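Local coordinates for mbGIPC protein (Monosiga brevicollis, PDB 6X1X), which probably binds short peptide segments, often C-terminal tails, of partner proteins through its PDZ domain, the part of this GIPC-family signalling protein present here, at residues 4-9 with 85-90; 9-14 with 38-43. One frame throughout, in Å; residues are numbered along the deposited sequence. Where two conformers were deposited one is given.

Contact 1 (4-9 with 85-90); sequences GTEKTV and ICVEPK
Lys-7 lays the end of its side chain over Glu-88, crossing it at about a right angle. CE of Lys-7 lies 3.5 Å from CG of Glu-88. The bend at chi3 (-67°) turns CE out of the extended line, and NZ then reaches OE2 of Glu-88 at 3.1 Å in a salt bridge. It meets OE2 from above the carboxylate plane, 41° out of it. The stronger partner of NZ is Asp-51, so the ammonium is shared by two acids. An alanine in place of Lys-7 would probably leave Glu-88 and Asp-51 as neighbouring negative charges without their shared cation. On the other face of the sheet, Ile-85 sits between Glu-6 and Thr-8. Its CG2 touches CG of Glu-6 at 3.4 Å, and its CD1 comes within 3.3 Å of OG1 of Thr-8. Between these two faces the backbones run antiparallel. Lys-7 and Cys-86 form a hydrogen-bonded pair, with N of Lys-7 2.7 Å from O of Cys-86. N of Glu-88 adds a straight bond (170°) to O of Thr-5. Beyond it a water accepts from Thr-5 N and donates to Glu-88 O, 3.0 Å away, and so links the two residues a second time. This antiparallel pairing of the first and last strands, 6-12 and 81-87, is typical of the PDZ fold.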
loop_
_atom_site.group_PDB
_atom_site.type_symbol
_atom_site.label_atom_id
_atom_site.label_comp_id
_atom_site.label_asym_id
_atom_site.label_seq_id
_atom_site.Cartn_x
_atom_site.Cartn_y
_atom_site.Cartn_z
ATOM N N GLY A 4 -3.089 0.832 -15.029
ATOM C CA GLY A 4 -2.844 -0.322 -14.184
ATOM C C GLY A 4 -4.089 -0.812 -13.468
ATOM O O GLY A 4 -5.056 -0.069 -13.314
ATOM N N THR A 5 -4.058 -2.069 -13.026
ATOM C CA THR A 5 -5.205 -2.676 -12.358
ATOM C C THR A 5 -5.351 -2.116 -10.949
ATOM O O THR A 5 -4.426 -2.218 -10.137
ATOM C CB THR A 5 -5.029 -4.189 -12.299
ATOM O OG1 THR A 5 -5.031 -4.720 -13.629
ATOM C CG2 THR A 5 -6.154 -4.828 -11.497
ATOM N N GLU A 6 -6.525 -1.565 -10.656
ATOM C CA GLU A 6 -6.821 -0.900 -9.395
ATOM C C GLU A 6 -7.513 -1.873 -8.445
ATOM O O GLU A 6 -8.392 -2.636 -8.858
ATOM C CB GLU A 6 -7.727 0.297 -9.680
ATOM C CG GLU A 6 -7.906 1.252 -8.539
ATOM C CD GLU A 6 -8.512 2.569 -8.983
ATOM O OE1 GLU A 6 -7.931 3.218 -9.882
ATOM O OE2 GLU A 6 -9.568 2.951 -8.438
ATOM N N LYS A 7 -7.110 -1.844 -7.172
ATOM C CA LYS A 7 -7.542 -2.815 -6.174
ATOM C C LYS A 7 -7.871 -2.108 -4.868
ATOM O O LYS A 7 -7.125 -1.228 -4.429
ATOM C CB LYS A 7 -6.426 -3.818 -5.859
ATOM C CG LYS A 7 -5.918 -4.589 -7.052
ATOM C CD LYS A 7 -4.829 -5.553 -6.644
ATOM C CE LYS A 7 -3.567 -4.836 -6.185
ATOM N NZ LYS A 7 -2.473 -5.825 -6.092
ATOM N N THR A 8 -8.960 -2.530 -4.230
ATOM C CA THR A 8 -9.351 -2.014 -2.924
ATOM C C THR A 8 -8.880 -2.979 -1.846
ATOM O O THR A 8 -9.219 -4.169 -1.871
ATOM C CB THR A 8 -10.864 -1.835 -2.837
ATOM O OG1 THR A 8 -11.273 -0.822 -3.761
ATOM C CG2 THR A 8 -11.261 -1.417 -1.425
ATOM N N VAL A 9 -8.122 -2.460 -0.892
ATOM C CA VAL A 9 -7.566 -3.232 0.208
ATOM C C VAL A 9 -8.222 -2.702 1.478
ATOM O O VAL A 9 -8.178 -1.496 1.740
ATOM C CB VAL A 9 -6.039 -3.066 0.257
ATOM C CG1 VAL A 9 -5.462 -3.774 1.428
ATOM C CG2 VAL A 9 -5.413 -3.586 -1.030
ATOM N N ILE A 85 -6.309 2.079 -1.732
ATOM C CA ILE A 85 -6.437 1.754 -3.143
ATOM C C ILE A 85 -5.034 1.566 -3.684
ATOM O O ILE A 85 -4.202 2.481 -3.611
ATOM C CB ILE A 85 -7.182 2.853 -3.912
ATOM C CG1 ILE A 85 -8.547 3.115 -3.278
ATOM C CG2 ILE A 85 -7.331 2.456 -5.368
ATOM C CD1 ILE A 85 -9.469 1.920 -3.289
ATOM N N CYS A 86 -4.764 0.372 -4.195
ATOM C CA CYS A 86 -3.474 0.024 -4.759
ATOM C C CYS A 86 -3.636 -0.196 -6.255
ATOM O O CYS A 86 -4.685 -0.652 -6.721
ATOM C CB CYS A 86 -2.915 -1.236 -4.096
ATOM S SG CYS A 86 -2.518 -0.996 -2.345
ATOM N N VAL A 87 -2.603 0.159 -7.011
ATOM C CA VAL A 87 -2.609 0.014 -8.462
ATOM C C VAL A 87 -1.421 -0.845 -8.857
ATOM O O VAL A 87 -0.280 -0.544 -8.493
ATOM C CB VAL A 87 -2.560 1.376 -9.173
ATOM C CG1 VAL A 87 -2.607 1.180 -10.676
ATOM C CG2 VAL A 87 -3.710 2.257 -8.714
ATOM N N GLU A 88 -1.690 -1.908 -9.580
ATOM C CA GLU A 88 -0.625 -2.799 -10.006
ATOM C C GLU A 88 0.084 -2.215 -11.222
ATOM O O GLU A 88 -0.566 -1.689 -12.129
ATOM C CB GLU A 88 -1.202 -4.154 -10.392
ATOM C CG GLU A 88 -2.000 -4.826 -9.305
ATOM C CD GLU A 88 -2.256 -6.288 -9.604
ATOM O OE1 GLU A 88 -1.609 -6.824 -10.531
ATOM O OE2 GLU A 88 -3.097 -6.901 -8.912
ATOM N N PRO A 89 1.409 -2.293 -11.283
ATOM C CA PRO A 89 2.103 -1.896 -12.510
ATOM C C PRO A 89 1.873 -2.926 -13.605
ATOM O O PRO A 89 1.500 -4.074 -13.354
ATOM C CB PRO A 89 3.573 -1.853 -12.083
ATOM C CG PRO A 89 3.657 -2.842 -10.994
ATOM C CD PRO A 89 2.348 -2.744 -10.243
ATOM N N LYS A 90 2.083 -2.498 -14.844
ATOM C CA LYS A 90 1.914 -3.376 -15.997
ATOM C C LYS A 90 3.218 -4.126 -16.206
ATOM O O LYS A 90 4.213 -3.545 -16.657
ATOM C CB LYS A 90 1.536 -2.573 -17.237
ATOM C CG LYS A 90 0.125 -2.003 -17.192
ATOM C CD LYS A 90 -0.150 -1.106 -18.388
ATOM C CE LYS A 90 0.049 -1.846 -19.701
ATOM N NZ LYS A 90 -1.031 -2.835 -19.968
HETATM O O HOH W 1 -1.878 -3.605 -14.049
#

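Contact 2 (9-14 with 38-43); sequences VKVIKD and DSIMSR
With CG2 anti to its backbone N and CG1 anti to its carbonyl carbon (chi1 -67°), Ile-40 meets the segment 9-14 with both branches. In one of its two conformers, Met-41 is bent at chi2 and chi3 (-60° and -59°), which carries SD and CE back to the same strand. In the PDZ fold, this packs the loop between strands 31-35 and 52-56 against the first strand of the sheet. CG2 of Ile-40 rests on CG1 of Val-11 at 3.6 Å. The two side chains cross at a slant. In that conformer SD of Met-41 approaches CG2 of Val-11 at 4.0 Å, roughly perpendicular to the valine, and CE reaches on to CG1 of Val-9. Val-44 touches both valines, and Met-84 and Ile-35 touch Met-41, so this side of the contact belongs to the apolar interior. The loop itself is braced by Ser-39 and Ser-42. OG of each accepts a bond from the backbone N of the other, and the one to Ser-39 OG makes an ST motif. At the outer end Asp-14 slides past Ile-40 in the opposite direction. Its OD2 lies 3.4 Å from CG1 of Ile-40. In one conformer of Asp-38, its OD1 takes NH1 of Arg-43 at 2.7 Å in a salt bridge. One water joins the segments, donating to Asp-14 OD2 at 2.7 Å and accepting from Arg-43 NH2 at 2.9 Å.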
loop_
_atom_site.group_PDB
_atom_site.type_symbol
_atom_site.label_atom_id
_atom_site.label_comp_id
_atom_site.label_asym_id
_atom_site.label_seq_id
_atom_site.Cartn_x
_atom_site.Cartn_y
_atom_site.Cartn_z
ATOM N N VAL A 9 -8.122 -2.460 -0.892
ATOM C CA VAL A 9 -7.566 -3.232 0.208
ATOM C C VAL A 9 -8.222 -2.702 1.478
ATOM O O VAL A 9 -8.178 -1.496 1.740
ATOM C CB VAL A 9 -6.039 -3.066 0.257
ATOM C CG1 VAL A 9 -5.462 -3.774 1.428
ATOM C CG2 VAL A 9 -5.413 -3.586 -1.030
ATOM N N LYS A 10 -8.865 -3.578 2.249
ATOM C CA LYS A 10 -9.490 -3.194 3.511
ATOM C C LYS A 10 -8.876 -4.037 4.613
ATOM O O LYS A 10 -8.988 -5.266 4.584
ATOM C CB LYS A 10 -11.006 -3.382 3.482
ATOM C CG LYS A 10 -11.695 -2.809 4.701
ATOM C CD LYS A 10 -13.153 -2.470 4.419
ATOM C CE LYS A 10 -14.094 -3.403 5.160
ATOM N NZ LYS A 10 -15.508 -2.914 5.145
ATOM N N VAL A 11 -8.261 -3.367 5.591
ATOM C CA VAL A 11 -7.278 -3.961 6.492
ATOM C C VAL A 11 -7.587 -3.501 7.904
ATOM O O VAL A 11 -7.947 -2.342 8.120
ATOM C CB VAL A 11 -5.847 -3.511 6.112
ATOM C CG1 VAL A 11 -4.829 -4.076 7.064
ATOM C CG2 VAL A 11 -5.519 -3.941 4.724
ATOM N N ILE A 12 -7.409 -4.386 8.874
ATOM C CA ILE A 12 -7.465 -4.006 10.281
ATOM C C ILE A 12 -6.042 -3.808 10.779
ATOM O O ILE A 12 -5.215 -4.724 10.713
ATOM C CB ILE A 12 -8.203 -5.055 11.121
ATOM C CG1 ILE A 12 -9.671 -5.102 10.698
ATOM C CG2 ILE A 12 -8.079 -4.718 12.587
ATOM C CD1 ILE A 12 -10.524 -6.010 11.543
ATOM N N LYS A 13 -5.753 -2.614 11.290
ATOM C CA LYS A 13 -4.423 -2.322 11.820
ATOM C C LYS A 13 -4.407 -2.785 13.269
ATOM O O LYS A 13 -4.651 -2.008 14.193
ATOM C CB LYS A 13 -4.116 -0.839 11.684
ATOM C CG LYS A 13 -2.704 -0.486 12.106
ATOM C CD LYS A 13 -2.407 0.991 11.887
ATOM C CE LYS A 13 -1.037 1.343 12.427
ATOM N NZ LYS A 13 -0.762 2.803 12.355
ATOM N N ASP A 14 -4.114 -4.072 13.479
ATOM C CA ASP A 14 -4.268 -4.666 14.805
ATOM C C ASP A 14 -3.077 -4.431 15.717
ATOM O O ASP A 14 -3.157 -4.765 16.907
ATOM C CB ASP A 14 -4.554 -6.169 14.705
ATOM C CG ASP A 14 -3.381 -6.956 14.154
ATOM O OD1 ASP A 14 -2.384 -7.129 14.881
ATOM O OD2 ASP A 14 -3.453 -7.431 13.004
ATOM N N ASP A 38 5.142 -12.745 7.461
ATOM C CA ASP A 38 4.390 -12.876 8.713
ATOM C C ASP A 38 4.005 -11.508 9.274
ATOM O O ASP A 38 4.291 -11.174 10.427
ATOM C CB ASP A 38 5.142 -13.728 9.746
ATOM C CG ASP A 38 4.307 -14.036 10.988
ATOM O OD1 ASP A 38 3.064 -13.955 10.921
ATOM O OD2 ASP A 38 4.901 -14.371 12.036
ATOM N N SER A 39 3.363 -10.697 8.436
ATOM C CA SER A 39 2.917 -9.378 8.850
ATOM C C SER A 39 1.458 -9.199 8.468
ATOM O O SER A 39 0.879 -10.004 7.731
ATOM C CB SER A 39 3.753 -8.273 8.194
ATOM O OG SER A 39 3.554 -8.234 6.786
ATOM N N ILE A 40 0.868 -8.111 8.956
ATOM C CA ILE A 40 -0.496 -7.787 8.559
ATOM C C ILE A 40 -0.603 -7.731 7.039
ATOM O O ILE A 40 -1.521 -8.297 6.436
ATOM C CB ILE A 40 -0.938 -6.469 9.215
ATOM C CG1 ILE A 40 -1.060 -6.644 10.734
ATOM C CG2 ILE A 40 -2.252 -6.016 8.622
ATOM C CD1 ILE A 40 -1.218 -5.336 11.483
ATOM N N MET A 41 0.348 -7.065 6.385
ATOM C CA MET A 41 0.203 -6.886 4.947
ATOM C C MET A 41 0.617 -8.114 4.147
ATOM O O MET A 41 0.108 -8.311 3.040
ATOM C CB MET A 41 0.895 -5.607 4.481
ATOM C CG MET A 41 0.276 -4.331 5.074
ATOM S SD MET A 41 -1.473 -4.005 4.709
ATOM C CE MET A 41 -1.431 -3.947 2.922
ATOM N N SER A 42 1.500 -8.968 4.671
ATOM C CA SER A 42 1.749 -10.228 3.971
ATOM C C SER A 42 0.495 -11.091 3.937
ATOM O O SER A 42 0.323 -11.908 3.022
ATOM C CB SER A 42 2.911 -11.001 4.584
ATOM O OG SER A 42 2.550 -11.580 5.824
ATOM N N ARG A 43 -0.402 -10.904 4.902
ATOM C CA ARG A 43 -1.634 -11.678 4.980
ATOM C C ARG A 43 -2.771 -11.092 4.157
ATOM O O ARG A 43 -3.833 -11.728 4.047
ATOM C CB ARG A 43 -2.066 -11.863 6.439
ATOM C CG ARG A 43 -1.191 -12.856 7.178
ATOM C CD ARG A 43 -1.688 -13.120 8.587
ATOM N NE ARG A 43 -1.355 -12.046 9.515
ATOM C CZ ARG A 43 -0.197 -11.963 10.159
ATOM N NH1 ARG A 43 0.739 -12.873 9.962
ATOM N NH2 ARG A 43 0.022 -10.963 10.999
HETATM O O HOH W 2 -2.096 -9.671 12.573
#

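In the fold
The centres of contacts 1 and 2 lie about 16 Å apart, and both contacts use strand 6-12. Val-9 takes part in each. In chain order, segments 4-9 and 9-14 come first, then 38-43, and 85-90 last, so contact 2 closes a short loop within the much longer one spanned by contact 1. Contact 1 joins neighbouring strands of the four-stranded antiparallel sheet near the chain ends. Contact 2 instead joins that sheet to the loop that follows strand 31-35. Strand 6-12, at one edge of the sheet, thus pairs with the last strand, and its second half also carries this loop, linking distant parts of the sequence in a single compact PDZ domain.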